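Local coordinates for protein internalin C2 (Listeria monocytogenes serotype 4b str. F2365, PDB 4FHO) that probably takes part in adhesion to or invasion of host cells, using a leucine-rich-repeat surface to bind other proteins, at residues P14-F19 / N36-V41; D47-L52 / Q66-L71; T61-Q66 / L84-N89; T91-L96 / L112-T117; K104-I109 / T129-L134. One frame throughout, in Å; residues are numbered along the deposited sequence.

How the interactions relate
The five contacts follow one another from the N-terminal cap into the leucine-rich repeats. Interaction 1 lies in the helical cap; its centre is about 15 Å from that of interaction 2, which it meets through Ile-18 on Tyr-67 and Phe-19 on Leu-68. Interactions 2 and 3, centres about 11 Å apart, alternate along the chain and share Gln-66; interactions 4 and 5, centres about 12 Å apart, alternate as well. Interactions 2 and 4 both reach the parallel sheet, whereas 3 and 5 join successive 3-10 segments beside the same core. The centres of interactions 1 and 5 stand about 31 Å apart, consistent with one elongated body in which the cap's apolar core runs on into that of the repeats.

Interaction 1. Residues P14-F19 / N36-V41; sequences PINVIF and NVTDAV
The Phe-19 ring has the carbonyl oxygen of Ile-15 in plane at its edge, and Leu-24, Val-28, Leu-46 and Leu-68 also touch this side chain. The Asn-36 carboxamide turns a lone pair of OD1, in its own plane, to Thr-38 N at 3.0 Å, an almost straight bond (N-H...O 179°) that closes an Asx turn. The Asp-39 carboxylate is met from above its plane by Asn-36 N, 2.8 Å from OD2, so both side chains brace the type I turn from Asn-36 to Asp-39. The Asn-16 amide, with CG in the crowded position between backbone N and carbonyl carbon (chi1 69°), lies alongside Thr-38, its ND2 3.8 Å from Thr-38 CG2. Backbone bonds grip the start of helix 15-18: Ile-15 N gives to Asp-39 O at 3.0 Å and Asn-16 N to Val-37 O at 2.9 Å, both within the carbonyl plane. The turn thereby supplies acceptors for amides in the first turn of the helix. Beside these bonds Val-41 carries the apolar part of the contact. Val-41 CG1 presses on Ile-15 CG1 at 3.4 Å, tighter than usual, the two side chains crossing at about a right angle, while Val-41 CG2 meets Ile-18 CD1 at 3.7 Å. Helices 22-31 and 43-47 close the core through Val-28 and Leu-46. Pro-14 pairs with Ala-40 as an antiparallel non-hydrogen-bonded pair. A short antiparallel strand pair leading into helix 15-18, with Pro-14 at its N-cap position, is consistent with the EF-hand-like N-terminal cap of internalins.

Interaction 2. Residues D47-L52 / Q66-L71; sequences DGIATL and QYLNNL
Two asparagine amides hold Asp-47, one by its side chain and one by its backbone. Asn-69 ND2 gives a bond of 2.7 Å to Asp-47 OD1, meeting the syn lone pair nearly straight (163°), with the oxygen close to the amide plane; the same ND2 also reaches Glu-7 O, and Gln-43 NE2 adds a weak bond to OD1. Asn-70 ND2 takes a lone pair of Asp-47 O at 2.9 Å, while Asn-70 OD1 accepts from Lys-92 NZ, so both ends of this amide are used. Gln-43 NE2 satisfies Tyr-67 O as well. Ile-49 O is the exception: the contact buries it without a polar partner. Under this polar rim Leu-68 splits its methyls, CD1 lying 3.6 Å from Leu-52 CD2 and CD2 lying 3.8 Å from Ile-49 CD1. Leu-71, its CG anti to the backbone N (chi1 -168°), brings CD1 to 4.0 Å from Leu-52 CB and alongside Ile-49. Ala-50 and Leu-52 continue into backbone bonds with the strand 73-75 region. This is the junction where the helical cap hands over to the first parallel strand of a leucine-rich-repeat solenoid.

Interaction 3. Residues T61-Q66 / L84-N89; sequences TIEGIQ and LTPLKN
Pro-86 is the wedge of this contact, its ring packed against the type II turn from Ile-62 to Ile-65, with Pro-86 CB 3.5 Å from Ile-62 O. The tight part lies on the inner side. Ile-65 CG2, in the crowded position between backbone N and carbonyl carbon while CG1 stands anti to the backbone N (chi1 -152°), presses on Pro-86 CB at 3.4 Å, closer than normal carbon contact, the two side chains crossing at about a right angle. Ile-65 CG2 also reaches Leu-87 CD2 at 3.9 Å. Ile-62 comes in beside it, CG1 lying 4.0 Å from Pro-86 CG and the tip CD1 3.7 Å from Leu-87 CG. Deeper still, Leu-74 backs both Ile-65 and Leu-87. The outer side is looser and polar. Glu-63 OE1 only brushes Pro-86 CG at 4.2 Å, and its partly exposed chain bends at chi2 to let OE2 take Gln-66 NE2 at 2.9 Å, from above the carboxylate plane. Gln-66, also bent at chi2, turns OE1 back to Gly-64 N at 2.8 Å, so both ends of the Gln-66 amide bind the middle residues of the turn. These bonds stay within residues 61-66; the two segments share none, and hold by apolar fit. Such side-by-side packing of short 3-10 segments and turns, with isoleucine and leucine facing inward and proline set against the neighbouring turn, belongs to the convex side of internalin-type leucine-rich repeats.

Interaction 4. Residues T91-L96 / L112-T117; sequences TKITEL and LQSIKT
Thr-94 O is the polar centre, gripped by two successive amides where the next strand starts: Thr-117 N, in the strand, at 2.9 Å, nearly along the C=O axis, and Lys-116 N, just before it, at 2.8 Å, in the carbonyl plane on a lone pair. The return bond runs from Leu-96 N to Thr-117 O, also 2.9 Å and almost straight (171°), so Glu-95 and Thr-117 pair in parallel register. Upstream, Ser-114 places OG between its backbone N and carbonyl carbon (chi1 59°) and gives a short bond of 2.6 Å to Ile-93 O, approaching from above the carbonyl plane. The hydroxyl thus ties the type I turn from Leu-112 to Ile-115 to the backbone just before strand 95-97. Outside the polar row Thr-94 CB meets the aliphatic part of Lys-116, at CD. On the inner side Ile-93 and Ile-115 lie side by side, pointing the same way, Ile-93 CG2 4.1 Å from Ile-115 CG1. Leu-96 CD2 sits 3.7 Å from Ile-115 CD1 and 4.2 Å from Leu-112 CD1, crossing Leu-112 at about a right angle; Leu-74 touches both Ile-93 and Leu-96. Glu-95 and Thr-117 share the other face of the sheet, where, in the conformer described, Glu-95 comes close to Glu-75 and Glu-97. Ile-72 makes backbone hydrogen bonds with both Thr-94 and Glu-95, a matching pairing one strand earlier. The chemistry implies a sheet secured by repeated backbone bonds over a leucine-isoleucine core, with carboxylates on its polar face whose closeness might raise their affinity for protons.

Interaction 5. Residues K104-I109 / T129-L134; sequences KNVSAI and TPLAGL
Successive 3-10 segments on the convex side of the leucine-rich-repeat solenoid meet here, residues 107-109 against 129-131, joined by van der Waals contact without hydrogen bonds between the two segments. Pro-130 fits its ring against the backbone of the neighbouring turn: CB lies 3.3 Å from Val-106 O, and CG rests on Ser-107 CA at 3.7 Å. An Asx turn shapes its start. Asn-105 OD1 accepts two donors, Ser-107 N at 3.1 Å on a lone pair in the carbonyl plane and Ser-107 OG at 3.2 Å from above that plane. Inward, Leu-131 CD2 is the methyl in most demand. Val-106 CG2 comes to Leu-131 CD2 at 3.9 Å, crossing obliquely, and Ile-109 CD1 to the same Leu-131 CD2 at 3.5 Å, tighter than usual. Ile-109 reaches this spot because its CG1 sits between the backbone N and the carbonyl carbon, the crowded position (chi1 71°). Leu-118, on the strand 117-119, backs Ile-109, Leu-131 and Leu-134 together, so the contact feeds directly into the core. Leu-134 crosses Ile-109 at about a right angle: its CD1 stands 4.0 Å from Ile-109 CD1, and its other methyl, CD2, lies 3.6 Å from Ile-109 O.

Interaction 1. Residues P14-F19 / N36-V41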
# COMPACT_ATOMS: atom_id res chain seq x y z
N PRO A 14 -9.49 17.21 -23.63
CA PRO A 14 -9.74 15.79 -23.91
C PRO A 14 -9.13 14.87 -22.85
O PRO A 14 -8.06 15.18 -22.31
CB PRO A 14 -9.08 15.57 -25.27
CG PRO A 14 -9.17 16.90 -25.93
CD PRO A 14 -8.95 17.89 -24.83
N ILE A 15 -9.80 13.75 -22.57
CA ILE A 15 -9.33 12.79 -21.55
C ILE A 15 -7.93 12.24 -21.87
O ILE A 15 -7.10 12.08 -20.95
CB ILE A 15 -10.35 11.63 -21.31
CG1 ILE A 15 -11.67 12.18 -20.72
CG2 ILE A 15 -9.81 10.59 -20.35
CD1 ILE A 15 -12.84 11.23 -20.90
N ASN A 16 -7.64 12.00 -23.16
CA ASN A 16 -6.30 11.47 -23.56
C ASN A 16 -5.16 12.50 -23.65
O ASN A 16 -4.04 12.12 -23.99
CB ASN A 16 -6.40 10.61 -24.84
CG ASN A 16 -6.73 11.41 -26.11
OD1 ASN A 16 -7.09 12.58 -26.07
ND2 ASN A 16 -6.63 10.74 -27.24
N VAL A 17 -5.46 13.78 -23.40
CA VAL A 17 -4.44 14.84 -23.22
C VAL A 17 -4.03 14.87 -21.75
O VAL A 17 -2.84 14.81 -21.44
CB VAL A 17 -4.98 16.24 -23.60
CG1 VAL A 17 -4.00 17.35 -23.19
CG2 VAL A 17 -5.26 16.32 -25.10
N ILE A 18 -5.04 14.98 -20.87
CA ILE A 18 -4.86 14.99 -19.40
C ILE A 18 -4.19 13.69 -18.92
O ILE A 18 -3.26 13.73 -18.13
CB ILE A 18 -6.21 15.14 -18.64
CG1 ILE A 18 -6.94 16.44 -18.98
CG2 ILE A 18 -6.00 15.12 -17.13
CD1 ILE A 18 -8.40 16.37 -18.58
N PHE A 19 -4.71 12.55 -19.39
CA PHE A 19 -4.19 11.21 -19.04
C PHE A 19 -3.54 10.61 -20.29
O PHE A 19 -4.23 9.97 -21.10
CB PHE A 19 -5.32 10.32 -18.54
CG PHE A 19 -5.98 10.82 -17.30
CD1 PHE A 19 -5.49 10.46 -16.04
CD2 PHE A 19 -7.08 11.68 -17.37
CE1 PHE A 19 -6.10 10.93 -14.88
CE2 PHE A 19 -7.69 12.16 -16.21
CZ PHE A 19 -7.19 11.79 -14.96
N ASN A 36 -15.87 8.26 -25.53
CA ASN A 36 -14.54 8.12 -26.14
C ASN A 36 -13.46 8.83 -25.31
O ASN A 36 -13.75 9.84 -24.67
CB ASN A 36 -14.58 8.71 -27.56
CG ASN A 36 -13.49 8.16 -28.48
OD1 ASN A 36 -12.29 8.29 -28.20
ND2 ASN A 36 -13.90 7.55 -29.58
N VAL A 37 -12.23 8.31 -25.34
CA VAL A 37 -11.06 8.96 -24.69
C VAL A 37 -10.69 10.32 -25.31
O VAL A 37 -10.02 11.13 -24.66
CB VAL A 37 -9.80 8.07 -24.68
CG1 VAL A 37 -10.01 6.81 -23.87
CG2 VAL A 37 -9.35 7.76 -26.11
N THR A 38 -11.09 10.55 -26.57
CA THR A 38 -10.98 11.87 -27.20
C THR A 38 -12.02 12.89 -26.72
O THR A 38 -11.89 14.07 -27.06
CB THR A 38 -11.06 11.78 -28.75
OG1 THR A 38 -12.25 11.10 -29.14
CG2 THR A 38 -9.86 11.03 -29.31
N ASP A 39 -13.04 12.47 -25.95
CA ASP A 39 -14.07 13.41 -25.44
C ASP A 39 -13.50 14.31 -24.35
O ASP A 39 -12.59 13.91 -23.61
CB ASP A 39 -15.30 12.70 -24.85
CG ASP A 39 -16.07 11.88 -25.87
OD1 ASP A 39 -16.05 12.21 -27.08
OD2 ASP A 39 -16.71 10.90 -25.45
N ALA A 40 -14.08 15.50 -24.26
CA ALA A 40 -13.72 16.51 -23.27
C ALA A 40 -14.28 16.12 -21.90
O ALA A 40 -15.32 15.45 -21.80
CB ALA A 40 -14.25 17.90 -23.70
N VAL A 41 -13.57 16.52 -20.84
CA VAL A 41 -14.09 16.51 -19.46
C VAL A 41 -13.84 17.87 -18.82
O VAL A 41 -12.87 18.58 -19.18
CB VAL A 41 -13.47 15.38 -18.61
CG1 VAL A 41 -13.99 14.04 -19.08
CG2 VAL A 41 -11.95 15.42 -18.65

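Interaction 2. Residues D47-L52 / Q66-L71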
# COMPACT_ATOMS: atom_id res chain seq x y z
N ASP A 47 -13.45 15.83 -10.50
CA ASP A 47 -13.75 15.91 -9.05
C ASP A 47 -14.81 14.90 -8.56
O ASP A 47 -14.85 14.61 -7.36
CB ASP A 47 -14.12 17.36 -8.62
CG ASP A 47 -12.89 18.30 -8.55
OD1 ASP A 47 -11.74 17.84 -8.41
OD2 ASP A 47 -13.08 19.52 -8.61
N GLY A 48 -15.65 14.37 -9.47
CA GLY A 48 -16.61 13.31 -9.16
C GLY A 48 -16.09 11.87 -9.20
O GLY A 48 -16.85 10.96 -8.91
N ILE A 49 -14.81 11.65 -9.55
CA ILE A 49 -14.22 10.30 -9.53
C ILE A 49 -13.77 9.97 -8.11
O ILE A 49 -12.80 10.54 -7.60
CB ILE A 49 -13.02 10.15 -10.52
CG1 ILE A 49 -13.46 10.50 -11.94
CG2 ILE A 49 -12.47 8.71 -10.47
CD1 ILE A 49 -12.37 10.41 -12.98
N ALA A 50 -14.48 9.03 -7.47
CA ALA A 50 -14.15 8.57 -6.12
C ALA A 50 -13.15 7.41 -6.14
O ALA A 50 -12.26 7.36 -5.31
CB ALA A 50 -15.42 8.18 -5.37
N THR A 51 -13.33 6.47 -7.08
CA THR A 51 -12.49 5.28 -7.23
C THR A 51 -12.09 5.10 -8.69
O THR A 51 -12.88 5.39 -9.60
CB THR A 51 -13.21 4.00 -6.74
OG1 THR A 51 -14.43 3.82 -7.46
CG2 THR A 51 -13.54 4.10 -5.26
N LEU A 52 -10.86 4.63 -8.90
CA LEU A 52 -10.31 4.38 -10.24
C LEU A 52 -9.56 3.04 -10.20
O LEU A 52 -8.73 2.82 -9.29
CB LEU A 52 -9.39 5.54 -10.65
CG LEU A 52 -9.01 5.71 -12.13
CD1 LEU A 52 -10.24 5.93 -13.01
CD2 LEU A 52 -8.04 6.87 -12.30
N GLN A 66 -3.16 13.72 -10.62
CA GLN A 66 -3.11 14.91 -9.77
C GLN A 66 -4.39 15.75 -9.77
O GLN A 66 -4.67 16.45 -8.79
CB GLN A 66 -1.87 15.80 -10.09
CG GLN A 66 -1.84 16.49 -11.45
CD GLN A 66 -1.11 15.72 -12.54
OE1 GLN A 66 -1.23 14.49 -12.64
NE2 GLN A 66 -0.40 16.45 -13.40
N TYR A 67 -5.15 15.69 -10.87
CA TYR A 67 -6.42 16.42 -11.03
C TYR A 67 -7.60 15.72 -10.36
O TYR A 67 -8.65 16.34 -10.20
CB TYR A 67 -6.73 16.69 -12.52
CG TYR A 67 -5.65 17.47 -13.21
CD1 TYR A 67 -5.45 18.84 -12.92
CD2 TYR A 67 -4.80 16.87 -14.15
CE1 TYR A 67 -4.43 19.56 -13.53
CE2 TYR A 67 -3.79 17.60 -14.79
CZ TYR A 67 -3.61 18.95 -14.47
OH TYR A 67 -2.61 19.66 -15.09
N LEU A 68 -7.44 14.46 -9.98
CA LEU A 68 -8.50 13.72 -9.29
C LEU A 68 -8.44 14.05 -7.78
O LEU A 68 -8.02 13.21 -6.97
CB LEU A 68 -8.41 12.22 -9.60
CG LEU A 68 -8.31 11.85 -11.09
CD1 LEU A 68 -8.34 10.34 -11.23
CD2 LEU A 68 -9.41 12.47 -11.93
N ASN A 69 -8.90 15.26 -7.43
CA ASN A 69 -8.79 15.80 -6.05
C ASN A 69 -9.47 14.93 -4.99
O ASN A 69 -8.91 14.70 -3.92
CB ASN A 69 -9.34 17.23 -5.94
CG ASN A 69 -8.57 18.22 -6.78
OD1 ASN A 69 -7.37 18.44 -6.58
ND2 ASN A 69 -9.26 18.82 -7.75
N ASN A 70 -10.67 14.43 -5.30
CA ASN A 70 -11.50 13.67 -4.36
C ASN A 70 -11.37 12.14 -4.52
O ASN A 70 -12.23 11.41 -4.02
CB ASN A 70 -12.97 14.11 -4.50
CG ASN A 70 -13.15 15.60 -4.27
OD1 ASN A 70 -12.52 16.18 -3.40
ND2 ASN A 70 -14.00 16.23 -5.08
N LEU A 71 -10.29 11.68 -5.17
CA LEU A 71 -10.00 10.24 -5.32
C LEU A 71 -9.81 9.62 -3.92
O LEU A 71 -9.08 10.18 -3.09
CB LEU A 71 -8.75 10.01 -6.18
CG LEU A 71 -8.47 8.57 -6.66
CD1 LEU A 71 -9.54 8.09 -7.62
CD2 LEU A 71 -7.10 8.54 -7.31

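Interaction 3. Residues T61-Q66 / L84-N89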
# COMPACT_ATOMS: atom_id res chain seq x y z
N THR A 61 2.36 5.20 -16.92
CA THR A 61 2.43 6.51 -16.28
C THR A 61 1.06 6.91 -15.76
O THR A 61 0.04 6.67 -16.43
CB THR A 61 2.96 7.61 -17.23
OG1 THR A 61 2.88 8.88 -16.59
CG2 THR A 61 2.15 7.65 -18.52
N ILE A 62 1.05 7.52 -14.58
CA ILE A 62 -0.18 8.00 -13.94
C ILE A 62 -0.31 9.52 -13.99
O ILE A 62 -1.06 10.10 -13.21
CB ILE A 62 -0.33 7.45 -12.49
CG1 ILE A 62 0.80 7.90 -11.56
CG2 ILE A 62 -0.48 5.92 -12.57
CD1 ILE A 62 0.57 7.61 -10.10
N GLU A 63 0.40 10.16 -14.93
CA GLU A 63 0.18 11.58 -15.25
C GLU A 63 -1.31 11.85 -15.46
O GLU A 63 -2.00 11.09 -16.13
CB GLU A 63 0.99 11.98 -16.50
CG GLU A 63 0.81 13.41 -16.98
CD GLU A 63 1.14 14.45 -15.92
OE1 GLU A 63 2.01 14.18 -15.06
OE2 GLU A 63 0.52 15.53 -15.97
N GLY A 64 -1.79 12.94 -14.87
CA GLY A 64 -3.20 13.31 -14.88
C GLY A 64 -3.94 13.01 -13.59
O GLY A 64 -4.97 13.64 -13.32
N ILE A 65 -3.46 12.03 -12.82
CA ILE A 65 -4.08 11.64 -11.54
C ILE A 65 -4.14 12.80 -10.54
O ILE A 65 -5.09 12.86 -9.75
CB ILE A 65 -3.40 10.37 -10.92
CG1 ILE A 65 -4.37 9.58 -10.05
CG2 ILE A 65 -2.17 10.72 -10.10
CD1 ILE A 65 -5.32 8.74 -10.86
N GLN A 66 -3.16 13.72 -10.62
CA GLN A 66 -3.11 14.91 -9.77
C GLN A 66 -4.39 15.75 -9.77
O GLN A 66 -4.67 16.45 -8.79
CB GLN A 66 -1.87 15.80 -10.09
CG GLN A 66 -1.84 16.49 -11.45
CD GLN A 66 -1.11 15.72 -12.54
OE1 GLN A 66 -1.23 14.49 -12.64
NE2 GLN A 66 -0.40 16.45 -13.40
N LEU A 84 5.60 7.79 -9.05
CA LEU A 84 4.41 8.09 -8.23
C LEU A 84 4.22 9.57 -7.95
O LEU A 84 3.31 9.94 -7.21
CB LEU A 84 4.49 7.29 -6.92
CG LEU A 84 4.52 5.76 -7.08
CD1 LEU A 84 4.59 5.10 -5.72
CD2 LEU A 84 3.33 5.23 -7.89
N THR A 85 5.04 10.43 -8.57
CA THR A 85 4.98 11.89 -8.37
C THR A 85 3.58 12.51 -8.53
O THR A 85 3.21 13.37 -7.74
CB THR A 85 6.07 12.60 -9.23
OG1 THR A 85 7.36 12.21 -8.73
CG2 THR A 85 5.96 14.12 -9.17
N PRO A 86 2.77 12.06 -9.53
CA PRO A 86 1.41 12.60 -9.69
C PRO A 86 0.43 12.39 -8.52
O PRO A 86 -0.56 13.13 -8.43
CB PRO A 86 0.91 11.85 -10.93
CG PRO A 86 2.14 11.64 -11.73
CD PRO A 86 3.15 11.24 -10.69
N LEU A 87 0.70 11.40 -7.65
CA LEU A 87 -0.05 11.20 -6.39
C LEU A 87 0.23 12.18 -5.24
O LEU A 87 -0.58 12.23 -4.32
CB LEU A 87 0.19 9.78 -5.82
CG LEU A 87 -0.20 8.56 -6.62
CD1 LEU A 87 0.17 7.28 -5.90
CD2 LEU A 87 -1.69 8.62 -6.88
N LYS A 88 1.35 12.93 -5.29
CA LYS A 88 1.95 13.63 -4.12
C LYS A 88 1.00 14.43 -3.26
O LYS A 88 1.15 14.47 -2.04
CB LYS A 88 2.96 14.69 -4.56
CG LYS A 88 4.40 14.28 -4.82
CD LYS A 88 5.28 15.52 -5.01
CE LYS A 88 4.82 16.45 -6.13
NZ LYS A 88 5.91 17.09 -6.90
N ASN A 89 0.14 15.19 -3.93
CA ASN A 89 -0.72 16.19 -3.28
C ASN A 89 -2.17 15.74 -3.11
O ASN A 89 -3.01 16.53 -2.67
CB ASN A 89 -0.66 17.52 -4.05
CG ASN A 89 0.74 18.11 -4.11
OD1 ASN A 89 1.55 17.95 -3.20
ND2 ASN A 89 1.04 18.81 -5.19

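Interaction 4. Residues T91-L96 / L112-T117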
# COMPACT_ATOMS: atom_id res chain seq x y z
N THR A 91 -5.11 14.34 -1.17
CA THR A 91 -5.39 14.49 0.26
C THR A 91 -6.50 13.58 0.81
O THR A 91 -6.62 13.49 2.03
CB THR A 91 -5.74 15.96 0.58
OG1 THR A 91 -6.90 16.33 -0.17
CG2 THR A 91 -4.56 16.88 0.20
N LYS A 92 -7.28 12.91 -0.05
CA LYS A 92 -8.41 12.05 0.35
C LYS A 92 -8.28 10.55 -0.02
O LYS A 92 -9.19 9.78 0.26
CB LYS A 92 -9.71 12.61 -0.24
CG LYS A 92 -10.05 13.98 0.32
CD LYS A 92 -11.37 14.51 -0.22
CE LYS A 92 -11.56 15.97 0.13
NZ LYS A 92 -12.60 16.56 -0.75
N ILE A 93 -7.15 10.14 -0.62
CA ILE A 93 -6.89 8.72 -0.96
C ILE A 93 -6.76 7.91 0.34
O ILE A 93 -5.98 8.30 1.22
CB ILE A 93 -5.68 8.55 -1.92
CG1 ILE A 93 -5.49 7.08 -2.34
CG2 ILE A 93 -4.38 9.05 -1.32
CD1 ILE A 93 -4.61 6.90 -3.56
N THR A 94 -7.60 6.88 0.51
CA THR A 94 -7.54 5.94 1.66
C THR A 94 -7.08 4.51 1.30
O THR A 94 -6.65 3.78 2.18
CB THR A 94 -8.88 5.85 2.42
OG1 THR A 94 -9.90 5.30 1.59
CG2 THR A 94 -9.33 7.23 2.91
N GLU A 95 -7.22 4.14 0.02
CA GLU A 95 -6.90 2.82 -0.49
C GLU A 95 -5.99 3.00 -1.70
O GLU A 95 -6.40 3.58 -2.70
CB GLU A 95 -8.19 2.08 -0.87
CG GLU A 95 -7.98 0.69 -1.47
CD GLU A 95 -8.45 0.57 -2.92
OE1 GLU A 95 -9.65 0.30 -3.16
OE2 GLU A 95 -7.59 0.70 -3.83
N LEU A 96 -4.75 2.52 -1.58
CA LEU A 96 -3.77 2.58 -2.68
C LEU A 96 -3.19 1.18 -2.93
O LEU A 96 -2.52 0.64 -2.06
CB LEU A 96 -2.67 3.59 -2.34
CG LEU A 96 -1.59 3.86 -3.38
CD1 LEU A 96 -2.15 4.27 -4.74
CD2 LEU A 96 -0.67 4.92 -2.80
N LEU A 112 1.11 11.26 1.91
CA LEU A 112 -0.28 10.79 1.78
C LEU A 112 -0.82 10.28 3.13
O LEU A 112 -1.10 9.08 3.28
CB LEU A 112 -0.38 9.70 0.69
CG LEU A 112 0.15 10.04 -0.71
CD1 LEU A 112 -0.14 8.90 -1.66
CD2 LEU A 112 -0.42 11.33 -1.25
N GLN A 113 -0.99 11.19 4.10
CA GLN A 113 -1.37 10.85 5.50
C GLN A 113 -2.75 10.19 5.62
O GLN A 113 -2.98 9.40 6.55
CB GLN A 113 -1.29 12.09 6.42
CG GLN A 113 -1.42 11.77 7.91
CD GLN A 113 -1.11 12.94 8.84
OE1 GLN A 113 -1.04 14.10 8.43
NE2 GLN A 113 -0.91 12.63 10.12
N SER A 114 -3.65 10.48 4.67
CA SER A 114 -4.99 9.87 4.63
C SER A 114 -5.05 8.35 4.37
O SER A 114 -6.11 7.75 4.60
CB SER A 114 -5.88 10.59 3.61
OG SER A 114 -5.34 10.56 2.30
N ILE A 115 -3.95 7.73 3.90
CA ILE A 115 -3.96 6.29 3.50
C ILE A 115 -4.24 5.34 4.68
O ILE A 115 -3.53 5.37 5.70
CB ILE A 115 -2.68 5.85 2.75
CG1 ILE A 115 -2.56 6.58 1.41
CG2 ILE A 115 -2.71 4.36 2.43
CD1 ILE A 115 -1.30 6.24 0.64
N LYS A 116 -5.28 4.52 4.52
CA LYS A 116 -5.65 3.45 5.48
C LYS A 116 -5.21 2.05 5.01
O LYS A 116 -4.83 1.24 5.84
CB LYS A 116 -7.16 3.43 5.71
CG LYS A 116 -7.69 4.61 6.51
CD LYS A 116 -9.20 4.75 6.33
CE LYS A 116 -9.95 5.07 7.61
NZ LYS A 116 -11.40 4.84 7.36
N THR A 117 -5.29 1.78 3.71
CA THR A 117 -4.91 0.47 3.14
C THR A 117 -3.88 0.71 2.04
O THR A 117 -4.14 1.48 1.11
CB THR A 117 -6.15 -0.26 2.59
OG1 THR A 117 -7.07 -0.53 3.66
CG2 THR A 117 -5.79 -1.59 1.84

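Interaction 5. Residues K104-I109 / T129-L134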
# COMPACT_ATOMS: atom_id res chain seq x y z
N LYS A 104 10.54 0.54 -6.97
CA LYS A 104 11.92 0.63 -6.50
C LYS A 104 12.06 1.40 -5.20
O LYS A 104 12.84 1.01 -4.34
CB LYS A 104 12.91 1.16 -7.56
CG LYS A 104 12.91 0.39 -8.88
CD LYS A 104 13.99 -0.69 -8.95
CE LYS A 104 14.57 -0.84 -10.35
NZ LYS A 104 13.54 -1.38 -11.26
N ASN A 105 11.34 2.50 -5.07
CA ASN A 105 11.16 3.19 -3.80
C ASN A 105 9.74 3.76 -3.74
O ASN A 105 9.10 3.89 -4.78
CB ASN A 105 12.21 4.30 -3.65
CG ASN A 105 11.96 5.47 -4.58
OD1 ASN A 105 11.22 6.39 -4.24
ND2 ASN A 105 12.57 5.42 -5.76
N VAL A 106 9.30 4.15 -2.55
CA VAL A 106 7.99 4.79 -2.36
C VAL A 106 8.11 6.18 -1.67
O VAL A 106 7.25 6.57 -0.90
CB VAL A 106 7.02 3.84 -1.62
CG1 VAL A 106 6.74 2.63 -2.51
CG2 VAL A 106 7.58 3.43 -0.27
N SER A 107 9.17 6.92 -2.01
CA SER A 107 9.38 8.29 -1.45
C SER A 107 8.19 9.21 -1.70
O SER A 107 7.79 9.96 -0.82
CB SER A 107 10.66 8.92 -2.01
OG SER A 107 11.80 8.15 -1.66
N ALA A 108 7.60 9.09 -2.89
CA ALA A 108 6.50 9.95 -3.31
C ALA A 108 5.20 9.81 -2.50
O ALA A 108 4.34 10.68 -2.63
CB ALA A 108 6.20 9.75 -4.80
N ILE A 109 5.03 8.76 -1.69
CA ILE A 109 3.80 8.60 -0.90
C ILE A 109 3.89 9.09 0.55
O ILE A 109 2.87 9.04 1.26
CB ILE A 109 3.23 7.16 -0.96
CG1 ILE A 109 4.08 6.14 -0.21
CG2 ILE A 109 3.07 6.73 -2.42
CD1 ILE A 109 3.30 4.89 0.14
N THR A 129 11.11 3.49 4.92
CA THR A 129 11.25 4.77 5.63
C THR A 129 10.18 5.83 5.29
O THR A 129 9.65 6.45 6.21
CB THR A 129 12.68 5.35 5.48
OG1 THR A 129 13.66 4.35 5.79
CG2 THR A 129 12.89 6.43 6.50
N PRO A 130 9.79 5.98 4.00
CA PRO A 130 8.71 6.92 3.66
C PRO A 130 7.33 6.63 4.27
O PRO A 130 6.50 7.53 4.31
CB PRO A 130 8.65 6.83 2.13
CG PRO A 130 10.05 6.48 1.74
CD PRO A 130 10.39 5.43 2.77
N LEU A 131 7.09 5.42 4.76
CA LEU A 131 5.80 5.09 5.37
C LEU A 131 5.63 5.61 6.81
O LEU A 131 4.50 5.64 7.30
CB LEU A 131 5.55 3.56 5.30
CG LEU A 131 5.76 2.85 3.95
CD1 LEU A 131 5.20 1.42 4.00
CD2 LEU A 131 5.17 3.61 2.77
N ALA A 132 6.71 6.03 7.49
CA ALA A 132 6.63 6.42 8.92
C ALA A 132 5.60 7.49 9.29
O ALA A 132 5.09 7.49 10.41
CB ALA A 132 8.00 6.81 9.46
N GLY A 133 5.28 8.38 8.34
CA GLY A 133 4.26 9.43 8.51
C GLY A 133 2.81 9.04 8.22
O GLY A 133 1.89 9.86 8.42
N LEU A 134 2.60 7.81 7.76
CA LEU A 134 1.27 7.31 7.37
C LEU A 134 0.57 6.74 8.60
O LEU A 134 0.31 5.54 8.71
CB LEU A 134 1.40 6.29 6.24
CG LEU A 134 2.19 6.73 5.01
CD1 LEU A 134 2.04 5.70 3.90
CD2 LEU A 134 1.79 8.10 4.52